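Local coordinates for protein inositol 2-dehydrogenase/D-chiro-inositol 3-dehydrogenase (Lactobacillus casei, PDB 4MIY) that oxidises myo-inositol and D-chiro-inositol to their keto forms, passing the hydride to NAD held by its Rossmann-fold domain, at residues S191-Y196 with N318-D323. Numbering follows the deposited sequence.
Sequences SIQITY and NRSQKD
Ser320, near the C-terminal end of helix 304-323, meets strand 189-195 at Ile194, whose backbone N-H donates to Ser320 OG over 3.0 Å in an almost straight bond (176° at the hydrogen). OG lies anti to its own backbone N (chi1 -173°), which turns the hydroxyl onto the strand backbone, 3.5 Å from Gln193 CA. The same OG is also hydrogen-bonded to Glu325 O, so this buried hydroxyl links the strand to the residues leading from the helix into strand 327-328. Beside it, Ser320 CB packs on Ile194 CG1 at 3.9 Å. The other branch of Ile194, CG2, reaches Gln321 CG at 4.0 Å, the two side chains crossing obliquely. Just past the strand, Tyr196 comes across Gln321 at about a right angle and donates its OH to Gln321 O at 2.7 Å, in the carbonyl plane and on a lone pair (C=O...O angle 114°). The hydroxyl also sits 3.2 Å from Gln321 CB and is hydrogen-bonded to Asn166 ND2, while the ring stacks with His209. Gln321 turns its own amide elsewhere: OE1 accepts from Asn318 ND2 at 2.9 Å, with the donor above the carbonyl plane, and NE2 bonds Asn166 O and Gln212 OE1. A phenylalanine in place of Tyr196 would probably leave Gln321 O without this donor and Asn166 ND2 without this partner. Strand and helix axes pass 7.0 Å apart, the helix lying against the mixed sheet of the C-terminal alpha/beta domain. Hydroxyls from both segments thus tie this helix end to the sheet, each engaging a backbone group across the contact, while Ile194 packs its two branches against Ser320 CB and Gln321 CG.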
loop_
_atom_site.group_PDB
_atom_site.type_symbol
_atom_site.label_atom_id
_atom_site.label_comp_id
_atom_site.label_asym_id
_atom_site.label_seq_id
_atom_site.Cartn_x
_atom_site.Cartn_y
_atom_site.Cartn_z
ATOM N N SER A 191 29.824 -17.957 -5.551
ATOM C CA SER A 191 29.449 -19.037 -4.632
ATOM C C SER A 191 27.940 -19.173 -4.438
ATOM O O SER A 191 27.221 -18.258 -4.689
ATOM C CB SER A 191 30.106 -18.904 -3.263
ATOM O OG SER A 191 29.482 -17.958 -2.435
ATOM N N ILE A 192 27.522 -20.361 -4.025
ATOM C CA ILE A 192 26.166 -20.653 -3.631
ATOM C C ILE A 192 26.126 -21.581 -2.419
ATOM O O ILE A 192 26.917 -22.467 -2.316
ATOM C CB ILE A 192 25.306 -21.199 -4.787
ATOM C CG1 ILE A 192 23.824 -21.204 -4.440
ATOM C CG2 ILE A 192 25.777 -22.548 -5.220
ATOM C CD1 ILE A 192 22.971 -21.330 -5.637
ATOM N N GLN A 193 25.213 -21.307 -1.490
ATOM C CA GLN A 193 25.003 -22.118 -0.296
ATOM C C GLN A 193 23.522 -22.298 -0.053
ATOM O O GLN A 193 22.791 -21.348 -0.042
ATOM C CB GLN A 193 25.667 -21.493 0.923
ATOM C CG GLN A 193 25.525 -22.318 2.179
ATOM C CD GLN A 193 26.158 -21.721 3.409
ATOM O OE1 GLN A 193 26.276 -20.537 3.555
ATOM N NE2 GLN A 193 26.583 -22.572 4.298
ATOM N N ILE A 194 23.098 -23.544 0.071
ATOM C CA ILE A 194 21.747 -23.914 0.399
ATOM C C ILE A 194 21.679 -24.377 1.842
ATOM O O ILE A 194 22.385 -25.249 2.217
ATOM C CB ILE A 194 21.303 -25.072 -0.440
ATOM C CG1 ILE A 194 21.498 -24.736 -1.909
ATOM C CG2 ILE A 194 19.890 -25.372 -0.172
ATOM C CD1 ILE A 194 20.569 -23.692 -2.430
ATOM N N THR A 195 20.836 -23.754 2.638
ATOM C CA THR A 195 20.609 -24.178 3.993
ATOM C C THR A 195 19.135 -24.519 4.226
ATOM O O THR A 195 18.266 -24.031 3.549
ATOM C CB THR A 195 21.018 -23.120 5.002
ATOM O OG1 THR A 195 20.433 -21.898 4.656
ATOM C CG2 THR A 195 22.456 -22.949 5.041
ATOM N N TYR A 196 18.901 -25.371 5.205
ATOM C CA TYR A 196 17.609 -25.891 5.514
ATOM C C TYR A 196 17.137 -25.438 6.879
ATOM O O TYR A 196 17.653 -25.851 7.870
ATOM C CB TYR A 196 17.645 -27.402 5.511
ATOM C CG TYR A 196 18.093 -28.067 4.236
ATOM C CD1 TYR A 196 17.708 -27.617 3.018
ATOM C CD2 TYR A 196 18.838 -29.207 4.273
ATOM C CE1 TYR A 196 18.080 -28.238 1.890
ATOM C CE2 TYR A 196 19.218 -29.835 3.136
ATOM C CZ TYR A 196 18.837 -29.349 1.942
ATOM O OH TYR A 196 19.188 -29.952 0.790
ATOM N N ASN A 318 22.925 -28.062 -6.210
ATOM C CA ASN A 318 22.637 -29.465 -5.923
ATOM C C ASN A 318 23.746 -30.108 -5.043
ATOM O O ASN A 318 23.469 -30.865 -4.153
ATOM C CB ASN A 318 22.350 -30.257 -7.191
ATOM C CG ASN A 318 21.011 -29.913 -7.824
ATOM O OD1 ASN A 318 20.896 -29.831 -9.035
ATOM N ND2 ASN A 318 19.990 -29.766 -7.016
ATOM N N ARG A 319 24.971 -29.698 -5.247
ATOM C CA ARG A 319 26.036 -30.177 -4.414
ATOM C C ARG A 319 25.866 -29.668 -2.994
ATOM O O ARG A 319 25.959 -30.409 -2.063
ATOM C CB ARG A 319 27.366 -29.746 -4.996
ATOM C CG ARG A 319 28.571 -30.145 -4.218
ATOM C CD ARG A 319 29.865 -30.051 -5.037
ATOM N NE ARG A 319 29.735 -30.480 -6.417
ATOM C CZ ARG A 319 30.012 -31.711 -6.838
ATOM N NH1 ARG A 319 30.461 -32.633 -5.998
ATOM N NH2 ARG A 319 29.879 -32.023 -8.115
ATOM N N SER A 320 25.542 -28.387 -2.867
ATOM C CA SER A 320 25.352 -27.784 -1.573
ATOM C C SER A 320 24.199 -28.404 -0.805
ATOM O O SER A 320 24.250 -28.483 0.379
ATOM C CB SER A 320 25.126 -26.273 -1.701
ATOM O OG SER A 320 25.101 -25.649 -0.446
ATOM N N GLN A 321 23.181 -28.852 -1.502
ATOM C CA GLN A 321 22.034 -29.469 -0.847
ATOM C C GLN A 321 22.380 -30.711 -0.030
ATOM O O GLN A 321 21.659 -31.093 0.818
ATOM C CB GLN A 321 20.967 -29.847 -1.862
ATOM C CG GLN A 321 20.082 -28.708 -2.369
ATOM C CD GLN A 321 19.042 -29.182 -3.347
ATOM O OE1 GLN A 321 19.325 -29.939 -4.228
ATOM N NE2 GLN A 321 17.836 -28.736 -3.171
ATOM N N LYS A 322 23.490 -31.341 -0.368
ATOM C CA LYS A 322 23.909 -32.548 0.315
ATOM C C LYS A 322 24.324 -32.275 1.713
ATOM O O LYS A 322 23.913 -32.966 2.588
ATOM C CB LYS A 322 25.019 -33.277 -0.443
ATOM C CG LYS A 322 24.620 -33.774 -1.766
ATOM C CD LYS A 322 25.844 -33.964 -2.664
ATOM C CE LYS A 322 25.556 -34.813 -3.877
ATOM N NZ LYS A 322 24.218 -35.439 -3.707
ATOM N N ASP A 323 25.119 -31.250 1.918
ATOM C CA ASP A 323 25.687 -30.982 3.229
ATOM C C ASP A 323 25.512 -29.581 3.772
ATOM O O ASP A 323 26.048 -29.253 4.792
ATOM C CB ASP A 323 27.184 -31.319 3.237
ATOM C CG ASP A 323 28.019 -30.509 2.201
ATOM O OD1 ASP A 323 27.548 -29.538 1.584
ATOM O OD2 ASP A 323 29.206 -30.870 2.042
#